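Local coordinates for protein carbon monoxide oxidation system transcription regulator CooA-1 (Carboxydothermus hydrogenoformans, PDB 6CPB) that senses carbon monoxide through this heme-binding domain and probably regulates transcription by binding DNA with another part of the full-length protein, at residues Ile34-Asn39 with Phe75-Arg80; Arg52-Leu57 with Asp61-Leu66; Arg97-Ile102 with Pro107-Asn112. All blocks are in the same frame, centred on the assembly; numbering follows the deposited sequence. Where two conformers were deposited one is given.

Contact 3 (97-102 with 107-112) is fully buried and apolar, with aromatic and aliphatic side chains meeting between two helices. Contacts 1 and 2 are partly buried and belong to the beta roll. Contact 1 (34-39 with 75-80) joins the end of edge strand 34-36 and the turn after it to the loop that follows strand 74-76. Contact 2 (52-57 with 61-66) is a hairpin within one sheet. The two touch through I34 with Y56, L35 with V53 and F75 with V55. Their chemistry differs: contact 1 relies on a methyl-ring contact and bridging waters, contact 2 on backbone hydrogen bonds and a salt bridge. Contacts 2 and 3 lie on opposite sides of the chain's centre. All three reach the second subunit.

Contact 1: Ile34-Asn39 with Phe75-Arg80; sequences ILYTPN and FCTHTR
Y36 and T77 lie with their CA atoms 7.1 Å apart, and P38 and R80 come closer, at 4.3 Å between CA atoms. The contact lies in the beta roll of the cyclic nucleotide-binding domain, where the two sheets meet through a strand end and a loop. L35 and Y36 both face I83, which makes a classic beta bulge in strand 34-36. The main side-chain contact is a CH-pi interaction. T77 CG2 sits over one face of the Y36 ring, displaced toward the rim, and is 3.6 Å from Y36 CG. T77 CG2 lies 3.9 Å from the Y36 ring centroid, 21° off the ring normal. The first torsion of T77 (chi1 65°) sets CG2 opposite the carbonyl carbon. OG1 turns to R42 O and L44 N, so the methyl meets the ring while the hydroxyl is satisfied. The P38 ring rests on backbone, with its CG 3.6 Å from R80 O. The loop after strand 74-76 carries H78, seen as an axial ligand of heme iron in this protein, and T79 and R80, also seen to bind heme; no heme is bound to this chain here. R80 packs on K122 of the second subunit. No direct hydrogen bond joins the segments. One water accepts from H78 N and bonds only weakly to P38 O. Another accepts from R80 N at 2.9 Å from that atom and donates to P38 O at 2.8 Å.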
loop_
_atom_site.group_PDB
_atom_site.type_symbol
_atom_site.label_atom_id
_atom_site.label_comp_id
_atom_site.label_asym_id
_atom_site.label_seq_id
_atom_site.Cartn_x
_atom_site.Cartn_y
_atom_site.Cartn_z
ATOM N N ILE A 34 -16.167 9.303 -13.681
ATOM C CA ILE A 34 -15.875 8.636 -12.418
ATOM C C ILE A 34 -15.847 7.133 -12.672
ATOM O O ILE A 34 -16.855 6.553 -13.080
ATOM C CB ILE A 34 -16.937 8.984 -11.367
ATOM C CG1 ILE A 34 -17.094 10.501 -11.220
ATOM C CG2 ILE A 34 -16.590 8.300 -10.046
ATOM C CD1 ILE A 34 -15.840 11.229 -10.863
ATOM N N LEU A 35 -14.702 6.497 -12.411
ATOM C CA LEU A 35 -14.569 5.047 -12.572
ATOM C C LEU A 35 -15.240 4.294 -11.438
ATOM O O LEU A 35 -16.019 3.365 -11.678
ATOM C CB LEU A 35 -13.097 4.635 -12.630
ATOM C CG LEU A 35 -12.350 4.853 -13.941
ATOM C CD1 LEU A 35 -12.127 6.327 -14.250
ATOM C CD2 LEU A 35 -11.032 4.130 -13.889
ATOM N N TYR A 36 -14.911 4.649 -10.199
ATOM C CA TYR A 36 -15.392 3.942 -9.020
ATOM C C TYR A 36 -15.458 4.928 -7.866
ATOM O O TYR A 36 -14.834 5.994 -7.906
ATOM C CB TYR A 36 -14.480 2.770 -8.619
ATOM C CG TYR A 36 -14.318 1.712 -9.682
ATOM C CD1 TYR A 36 -15.372 0.871 -10.024
ATOM C CD2 TYR A 36 -13.111 1.547 -10.357
ATOM C CE1 TYR A 36 -15.226 -0.091 -10.999
ATOM C CE2 TYR A 36 -12.963 0.579 -11.337
ATOM C CZ TYR A 36 -14.023 -0.231 -11.651
ATOM O OH TYR A 36 -13.859 -1.197 -12.626
ATOM N N THR A 37 -16.189 4.554 -6.825
ATOM C CA THR A 37 -16.370 5.388 -5.644
ATOM C C THR A 37 -16.147 4.547 -4.407
ATOM O O THR A 37 -16.053 3.312 -4.482
ATOM C CB THR A 37 -17.783 5.986 -5.582
ATOM O OG1 THR A 37 -18.725 4.940 -5.346
ATOM C CG2 THR A 37 -18.131 6.748 -6.837
ATOM N N PRO A 38 -16.106 5.178 -3.231
ATOM C CA PRO A 38 -15.969 4.394 -2.000
ATOM C C PRO A 38 -17.082 3.387 -1.800
ATOM O O PRO A 38 -16.872 2.379 -1.117
ATOM C CB PRO A 38 -15.968 5.470 -0.909
ATOM C CG PRO A 38 -15.322 6.639 -1.588
ATOM C CD PRO A 38 -15.915 6.618 -2.973
ATOM N N ASN A 39 -18.248 3.621 -2.385
ATOM C CA ASN A 39 -19.395 2.744 -2.212
ATOM C C ASN A 39 -19.450 1.609 -3.224
ATOM O O ASN A 39 -20.355 0.775 -3.133
ATOM C CB ASN A 39 -20.701 3.535 -2.341
ATOM C CG ASN A 39 -21.044 4.339 -1.114
ATOM O OD1 ASN A 39 -20.194 4.661 -0.300
ATOM N ND2 ASN A 39 -22.314 4.705 -1.002
ATOM N N PHE A 75 -4.581 -0.501 -9.195
ATOM C CA PHE A 75 -5.212 -0.108 -7.931
ATOM C C PHE A 75 -6.454 -0.987 -7.741
ATOM O O PHE A 75 -6.603 -2.013 -8.411
ATOM C CB PHE A 75 -5.424 1.418 -7.908
ATOM C CG PHE A 75 -5.916 1.976 -6.578
ATOM C CD1 PHE A 75 -5.344 1.605 -5.367
ATOM C CD2 PHE A 75 -6.965 2.875 -6.563
ATOM C CE1 PHE A 75 -5.833 2.108 -4.172
ATOM C CE2 PHE A 75 -7.440 3.392 -5.380
ATOM C CZ PHE A 75 -6.866 3.015 -4.182
ATOM N N CYS A 76 -7.336 -0.617 -6.812
ATOM C CA CYS A 76 -8.429 -1.496 -6.453
ATOM C C CYS A 76 -9.537 -0.690 -5.796
ATOM O O CYS A 76 -9.326 0.429 -5.311
ATOM C CB CYS A 76 -7.939 -2.577 -5.498
ATOM S SG CYS A 76 -7.064 -1.911 -4.055
ATOM N N THR A 77 -10.725 -1.285 -5.785
ATOM C CA THR A 77 -11.843 -0.741 -5.035
ATOM C C THR A 77 -11.746 -1.223 -3.586
ATOM O O THR A 77 -10.742 -1.806 -3.169
ATOM C CB THR A 77 -13.161 -1.117 -5.693
ATOM O OG1 THR A 77 -13.307 -2.538 -5.613
ATOM C CG2 THR A 77 -13.222 -0.657 -7.137
ATOM N N HIS A 78 -12.781 -0.963 -2.788
ATOM C CA HIS A 78 -12.776 -1.317 -1.368
ATOM C C HIS A 78 -11.641 -0.633 -0.613
ATOM O O HIS A 78 -11.128 -1.147 0.383
ATOM C CB HIS A 78 -12.765 -2.830 -1.154
ATOM C CG HIS A 78 -14.109 -3.463 -1.315
ATOM N ND1 HIS A 78 -14.612 -4.368 -0.408
ATOM C CD2 HIS A 78 -15.054 -3.324 -2.274
ATOM C CE1 HIS A 78 -15.809 -4.760 -0.800
ATOM N NE2 HIS A 78 -16.104 -4.136 -1.926
ATOM N N THR A 79 -11.247 0.550 -1.075
ATOM C CA THR A 79 -10.184 1.320 -0.440
ATOM C C THR A 79 -10.636 2.740 -0.105
ATOM O O THR A 79 -9.796 3.639 0.039
ATOM C CB THR A 79 -8.945 1.314 -1.335
ATOM O OG1 THR A 79 -9.313 1.764 -2.647
ATOM C CG2 THR A 79 -8.368 -0.100 -1.429
ATOM N N ARG A 80 -11.946 2.951 0.023
ATOM C CA ARG A 80 -12.513 4.196 0.541
ATOM C C ARG A 80 -12.177 5.413 -0.321
ATOM O O ARG A 80 -12.210 6.549 0.156
ATOM C CB ARG A 80 -12.154 4.430 2.013
ATOM C CG ARG A 80 -12.613 3.311 2.926
ATOM C CD ARG A 80 -12.373 3.673 4.380
ATOM N NE ARG A 80 -12.121 2.488 5.198
ATOM C CZ ARG A 80 -12.988 1.910 6.025
ATOM N NH1 ARG A 80 -14.212 2.393 6.188
ATOM N NH2 ARG A 80 -12.615 0.832 6.704
HETATM O O HOH W 1 -15.295 0.292 -3.162
HETATM O O HOH W 2 -14.456 1.467 -0.092
#

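Contact 2: Arg52-Leu57 with Asp61-Leu66; sequences RVRVYL and DKEFTL
R54 meets E63 and T65 because its CG lies opposite the backbone N (chi1 -173°) and its chain bends at chi3 (66°). E63 runs out to it with an extended chain beyond CG. The setting is the antiparallel beta hairpin of strands 52-59 and 62-70, part of the beta roll of the cyclic nucleotide-binding domain. R54 NH1 and NH2 both grip one oxygen in an end-on salt bridge, at 2.8 Å from NH1 to E63 OE2 and 2.9 Å from NH2 to E63 OE2. The guanidinium and carboxylate planes are 22° apart, so the groups are nearly coplanar. R54 NH1 also donates to T65 OG1 at 2.9 Å, again near the guanidinium plane. These in-plane bonds fix the rotation of the guanidinium, and Q84 OE1 takes a further bond from NH2. The Y56 ring covers one guanidinium face, with R54 NH2 3.5 Å above the plane of the Y56 ring. On the face that carries L57 and F64 the contacts are apolar. L57 CD2 comes to the edge of the F64 ring, 3.9 Å from F64 CD2, and the two side chains lie side by side. V55 CG1 approaches L66 CD1 at 4.2 Å. L66 continues onto L120 and I127 of helix 108-135 and onto L125 of the second subunit. In the backbone, Y56 and T65 form a non-hydrogen-bonded pair. L57 and F64 form a hydrogen-bonded pair, and L66 N donates to V55 O. L57 O accepts from F64 N and also receives a CA-H...O contact, with E63 CA 3.1 Å from L57 O.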
loop_
_atom_site.group_PDB
_atom_site.type_symbol
_atom_site.label_atom_id
_atom_site.label_comp_id
_atom_site.label_asym_id
_atom_site.label_seq_id
_atom_site.Cartn_x
_atom_site.Cartn_y
_atom_site.Cartn_z
ATOM N N ARG A 52 -5.037 8.012 -17.830
ATOM C CA ARG A 52 -4.501 8.557 -16.591
ATOM C C ARG A 52 -5.685 8.775 -15.669
ATOM O O ARG A 52 -6.716 9.289 -16.115
ATOM C CB ARG A 52 -3.793 9.879 -16.885
ATOM C CG ARG A 52 -3.080 10.482 -15.697
ATOM C CD ARG A 52 -2.182 11.610 -16.154
ATOM N NE ARG A 52 -2.989 12.723 -16.629
ATOM C CZ ARG A 52 -2.932 13.972 -16.176
ATOM N NH1 ARG A 52 -2.073 14.323 -15.229
ATOM N NH2 ARG A 52 -3.741 14.876 -16.698
ATOM N N VAL A 53 -5.552 8.378 -14.402
ATOM C CA VAL A 53 -6.650 8.513 -13.456
ATOM C C VAL A 53 -6.173 9.180 -12.173
ATOM O O VAL A 53 -5.000 9.102 -11.796
ATOM C CB VAL A 53 -7.356 7.177 -13.143
ATOM C CG1 VAL A 53 -7.830 6.495 -14.420
ATOM C CG2 VAL A 53 -6.464 6.265 -12.365
ATOM N N ARG A 54 -7.118 9.824 -11.497
ATOM C CA ARG A 54 -6.879 10.505 -10.239
ATOM C C ARG A 54 -7.607 9.756 -9.140
ATOM O O ARG A 54 -8.809 9.512 -9.250
ATOM C CB ARG A 54 -7.392 11.945 -10.341
ATOM C CG ARG A 54 -7.060 12.820 -9.149
ATOM C CD ARG A 54 -7.466 14.265 -9.375
ATOM N NE ARG A 54 -8.915 14.432 -9.464
ATOM C CZ ARG A 54 -9.703 14.835 -8.468
ATOM N NH1 ARG A 54 -9.216 15.127 -7.271
ATOM N NH2 ARG A 54 -11.004 14.961 -8.678
ATOM N N VAL A 55 -6.884 9.441 -8.073
ATOM C CA VAL A 55 -7.445 8.839 -6.872
ATOM C C VAL A 55 -7.606 9.959 -5.858
ATOM O O VAL A 55 -6.665 10.726 -5.632
ATOM C CB VAL A 55 -6.523 7.738 -6.321
ATOM C CG1 VAL A 55 -7.143 7.088 -5.110
ATOM C CG2 VAL A 55 -6.229 6.697 -7.392
ATOM N N TYR A 56 -8.788 10.072 -5.257
ATOM C CA TYR A 56 -9.038 11.194 -4.364
ATOM C C TYR A 56 -10.055 10.834 -3.292
ATOM O O TYR A 56 -10.773 9.827 -3.374
ATOM C CB TYR A 56 -9.495 12.433 -5.151
ATOM C CG TYR A 56 -10.827 12.326 -5.852
ATOM C CD1 TYR A 56 -10.933 11.720 -7.095
ATOM C CD2 TYR A 56 -11.971 12.863 -5.295
ATOM C CE1 TYR A 56 -12.137 11.646 -7.754
ATOM C CE2 TYR A 56 -13.196 12.795 -5.955
ATOM C CZ TYR A 56 -13.272 12.186 -7.183
ATOM O OH TYR A 56 -14.481 12.089 -7.850
ATOM N N LEU A 57 -10.086 11.676 -2.260
ATOM C CA LEU A 57 -11.072 11.602 -1.195
ATOM C C LEU A 57 -11.942 12.849 -1.275
ATOM O O LEU A 57 -11.430 13.953 -1.432
ATOM C CB LEU A 57 -10.367 11.536 0.172
ATOM C CG LEU A 57 -11.160 11.587 1.486
ATOM C CD1 LEU A 57 -10.340 11.015 2.625
ATOM C CD2 LEU A 57 -11.544 13.022 1.888
ATOM N N ASP A 61 -17.357 19.231 2.646
ATOM C CA ASP A 61 -16.968 20.248 1.674
ATOM C C ASP A 61 -15.480 20.196 1.326
ATOM O O ASP A 61 -14.932 21.190 0.846
ATOM C CB ASP A 61 -17.361 21.651 2.151
ATOM C CG ASP A 61 -16.595 22.096 3.378
ATOM O OD1 ASP A 61 -16.057 21.249 4.123
ATOM O OD2 ASP A 61 -16.547 23.319 3.616
ATOM N N LYS A 62 -14.821 19.063 1.545
ATOM C CA LYS A 62 -13.398 18.916 1.283
ATOM C C LYS A 62 -13.139 17.872 0.198
ATOM O O LYS A 62 -13.912 16.923 0.009
ATOM C CB LYS A 62 -12.647 18.534 2.575
ATOM C CG LYS A 62 -12.723 19.580 3.663
ATOM C CD LYS A 62 -11.994 20.828 3.237
ATOM C CE LYS A 62 -11.933 21.843 4.354
ATOM N NZ LYS A 62 -11.166 23.038 3.938
ATOM N N GLU A 63 -12.028 18.060 -0.507
ATOM C CA GLU A 63 -11.568 17.099 -1.498
ATOM C C GLU A 63 -10.050 17.151 -1.556
ATOM O O GLU A 63 -9.466 18.237 -1.675
ATOM C CB GLU A 63 -12.134 17.406 -2.886
ATOM C CG GLU A 63 -11.788 16.314 -3.888
ATOM C CD GLU A 63 -12.282 16.575 -5.274
ATOM O OE1 GLU A 63 -13.454 16.946 -5.438
ATOM O OE2 GLU A 63 -11.486 16.389 -6.209
ATOM N N PHE A 64 -9.416 15.982 -1.503
ATOM C CA PHE A 64 -7.966 15.872 -1.548
ATOM C C PHE A 64 -7.578 14.842 -2.596
ATOM O O PHE A 64 -7.991 13.682 -2.510
ATOM C CB PHE A 64 -7.398 15.411 -0.204
ATOM C CG PHE A 64 -7.814 16.256 0.954
ATOM C CD1 PHE A 64 -7.150 17.432 1.235
ATOM C CD2 PHE A 64 -8.847 15.861 1.780
ATOM C CE1 PHE A 64 -7.532 18.219 2.310
ATOM C CE2 PHE A 64 -9.234 16.643 2.854
ATOM C CZ PHE A 64 -8.573 17.817 3.109
ATOM N N THR A 65 -6.753 15.243 -3.550
ATOM C CA THR A 65 -6.135 14.274 -4.438
ATOM C C THR A 65 -5.113 13.457 -3.661
ATOM O O THR A 65 -4.289 14.002 -2.927
ATOM C CB THR A 65 -5.479 14.992 -5.603
ATOM O OG1 THR A 65 -6.511 15.672 -6.313
ATOM C CG2 THR A 65 -4.736 14.027 -6.524
ATOM N N LEU A 66 -5.186 12.142 -3.815
ATOM C CA LEU A 66 -4.295 11.208 -3.142
ATOM C C LEU A 66 -3.158 10.729 -4.029
ATOM O O LEU A 66 -2.056 10.502 -3.537
ATOM C CB LEU A 66 -5.098 10.011 -2.636
ATOM C CG LEU A 66 -6.192 10.316 -1.611
ATOM C CD1 LEU A 66 -7.108 9.118 -1.394
ATOM C CD2 LEU A 66 -5.590 10.787 -0.311
#

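Contact 3: Arg97-Ile102 with Pro107-Asn112; sequences RNFQNI and PAFSLN
F99 and F109 meet obliquely, with the end of one ring against the root of the other. F99 CE1 and F99 CZ each lie 3.6 Å from F109 CB. The F99 ring thus presses on the first side-chain carbon of F109 and forms no ring stack with it. The extended first torsion of F99 (chi1 -178°) carries its ring toward helix 108-135. The F109 ring, with CG set opposite the carbonyl carbon (chi1 -65°), turns to I102. I102 CG2 meets that ring obliquely, 3.9 Å from both F109 CD2 and F109 CE2. F109 is therefore held at two places, its CB by F99 and its ring by I102. The contact is purely apolar, and no hydrogen bond crosses it. The short segment axes come within 10.3 Å and run at 114° to each other, so the contact is made by long side chains rather than by close backbones. Near P107, the carbonyl P107 O accepts two bonds. S110 OG is hydrogen-bonded to P107 O at 2.6 Å, in the carbonyl plane and on a lone pair, and S110 N donates to P107 O at 2.9 Å. S110 OG also shares a hydrogen bond with S110 OG of the second subunit, which places this turn at the dimer interface. The contact joins helix 96-105, which follows the last strand of the beta roll, to helix 108-135, the long helix that corresponds to the dimerisation helix of CRP-family regulators. F99 packs on V45 and F109 on L47, both of strand 44-50. From helix 18-21, V20 packs against I102 and L21 against F109.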
loop_
_atom_site.group_PDB
_atom_site.type_symbol
_atom_site.label_atom_id
_atom_site.label_comp_id
_atom_site.label_asym_id
_atom_site.label_seq_id
_atom_site.Cartn_x
_atom_site.Cartn_y
_atom_site.Cartn_z
ATOM N N ARG A 97 -10.390 -11.908 -5.721
ATOM C CA ARG A 97 -9.963 -13.296 -5.553
ATOM C C ARG A 97 -9.201 -13.784 -6.778
ATOM O O ARG A 97 -8.167 -14.457 -6.662
ATOM C CB ARG A 97 -11.173 -14.200 -5.313
ATOM C CG ARG A 97 -11.810 -14.086 -3.939
ATOM C CD ARG A 97 -12.940 -15.102 -3.804
ATOM N NE ARG A 97 -13.658 -14.983 -2.537
ATOM C CZ ARG A 97 -13.295 -15.573 -1.402
ATOM N NH1 ARG A 97 -12.207 -16.333 -1.351
ATOM N NH2 ARG A 97 -14.022 -15.400 -0.307
ATOM N N ASN A 98 -9.713 -13.484 -7.966
ATOM C CA ASN A 98 -9.017 -13.896 -9.169
ATOM C C ASN A 98 -7.656 -13.229 -9.254
ATOM O O ASN A 98 -6.665 -13.860 -9.641
ATOM C CB ASN A 98 -9.853 -13.589 -10.402
ATOM C CG ASN A 98 -9.289 -14.227 -11.639
ATOM O OD1 ASN A 98 -8.947 -15.422 -11.642
ATOM N ND2 ASN A 98 -9.171 -13.448 -12.696
ATOM N N PHE A 99 -7.592 -11.943 -8.913
ATOM C CA PHE A 99 -6.313 -11.248 -8.924
ATOM C C PHE A 99 -5.302 -11.920 -8.001
ATOM O O PHE A 99 -4.133 -12.081 -8.360
ATOM C CB PHE A 99 -6.485 -9.788 -8.536
ATOM C CG PHE A 99 -5.206 -9.044 -8.585
ATOM C CD1 PHE A 99 -4.611 -8.770 -9.808
ATOM C CD2 PHE A 99 -4.543 -8.694 -7.429
ATOM C CE1 PHE A 99 -3.406 -8.109 -9.873
ATOM C CE2 PHE A 99 -3.323 -8.010 -7.493
ATOM C CZ PHE A 99 -2.765 -7.721 -8.710
ATOM N N GLN A 100 -5.720 -12.284 -6.791
ATOM C CA GLN A 100 -4.799 -12.933 -5.868
ATOM C C GLN A 100 -4.289 -14.255 -6.434
ATOM O O GLN A 100 -3.111 -14.595 -6.274
ATOM C CB GLN A 100 -5.478 -13.090 -4.508
ATOM C CG GLN A 100 -5.681 -11.732 -3.812
ATOM C CD GLN A 100 -6.610 -11.782 -2.619
ATOM O OE1 GLN A 100 -7.436 -12.684 -2.493
ATOM N NE2 GLN A 100 -6.482 -10.800 -1.739
ATOM N N ASN A 101 -5.151 -15.006 -7.119
ATOM C CA ASN A 101 -4.696 -16.221 -7.783
ATOM C C ASN A 101 -3.714 -15.916 -8.909
ATOM O O ASN A 101 -2.712 -16.623 -9.074
ATOM C CB ASN A 101 -5.897 -17.004 -8.312
ATOM C CG ASN A 101 -6.670 -17.694 -7.211
ATOM O OD1 ASN A 101 -6.095 -18.121 -6.211
ATOM N ND2 ASN A 101 -7.976 -17.824 -7.397
ATOM N N ILE A 102 -3.988 -14.878 -9.700
ATOM C CA ILE A 102 -3.063 -14.449 -10.746
ATOM C C ILE A 102 -1.688 -14.130 -10.171
ATOM O O ILE A 102 -0.659 -14.519 -10.739
ATOM C CB ILE A 102 -3.655 -13.248 -11.510
ATOM C CG1 ILE A 102 -4.806 -13.704 -12.410
ATOM C CG2 ILE A 102 -2.573 -12.514 -12.307
ATOM C CD1 ILE A 102 -5.641 -12.564 -12.937
ATOM N N PRO A 107 3.624 -12.561 -10.210
ATOM C CA PRO A 107 3.717 -11.572 -9.125
ATOM C C PRO A 107 4.061 -10.156 -9.570
ATOM O O PRO A 107 3.939 -9.236 -8.752
ATOM C CB PRO A 107 4.801 -12.151 -8.204
ATOM C CG PRO A 107 5.488 -13.154 -8.986
ATOM C CD PRO A 107 4.571 -13.665 -10.023
ATOM N N ALA A 108 4.469 -9.927 -10.820
ATOM C CA ALA A 108 4.767 -8.564 -11.252
ATOM C C ALA A 108 3.614 -7.602 -10.960
ATOM O O ALA A 108 3.842 -6.453 -10.558
ATOM C CB ALA A 108 5.099 -8.547 -12.738
ATOM N N PHE A 109 2.370 -8.047 -11.146
ATOM C CA PHE A 109 1.230 -7.172 -10.903
ATOM C C PHE A 109 1.239 -6.656 -9.473
ATOM O O PHE A 109 0.851 -5.508 -9.206
ATOM C CB PHE A 109 -0.080 -7.921 -11.157
ATOM C CG PHE A 109 -0.301 -8.339 -12.598
ATOM C CD1 PHE A 109 -0.769 -7.439 -13.535
ATOM C CD2 PHE A 109 -0.097 -9.644 -12.997
ATOM C CE1 PHE A 109 -0.993 -7.827 -14.845
ATOM C CE2 PHE A 109 -0.305 -10.034 -14.302
ATOM C CZ PHE A 109 -0.762 -9.129 -15.225
ATOM N N SER A 110 1.665 -7.497 -8.534
ATOM C CA SER A 110 1.631 -7.109 -7.136
ATOM C C SER A 110 2.722 -6.113 -6.790
ATOM O O SER A 110 2.562 -5.349 -5.834
ATOM C CB SER A 110 1.764 -8.343 -6.255
ATOM O OG SER A 110 3.087 -8.893 -6.278
ATOM N N LEU A 111 3.834 -6.100 -7.520
ATOM C CA LEU A 111 4.890 -5.152 -7.194
ATOM C C LEU A 111 4.491 -3.731 -7.546
ATOM O O LEU A 111 4.814 -2.787 -6.816
ATOM C CB LEU A 111 6.193 -5.540 -7.880
ATOM C CG LEU A 111 6.901 -6.758 -7.265
ATOM C CD1 LEU A 111 8.183 -7.073 -8.006
ATOM C CD2 LEU A 111 7.202 -6.551 -5.786
ATOM N N ASN A 112 3.776 -3.556 -8.645
ATOM C CA ASN A 112 3.251 -2.236 -8.924
ATOM C C ASN A 112 2.198 -1.854 -7.896
ATOM O O ASN A 112 2.131 -0.694 -7.468
ATOM C CB ASN A 112 2.694 -2.166 -10.344
ATOM C CG ASN A 112 2.155 -0.803 -10.671
ATOM O OD1 ASN A 112 0.965 -0.551 -10.547
ATOM N ND2 ASN A 112 3.038 0.098 -11.068
#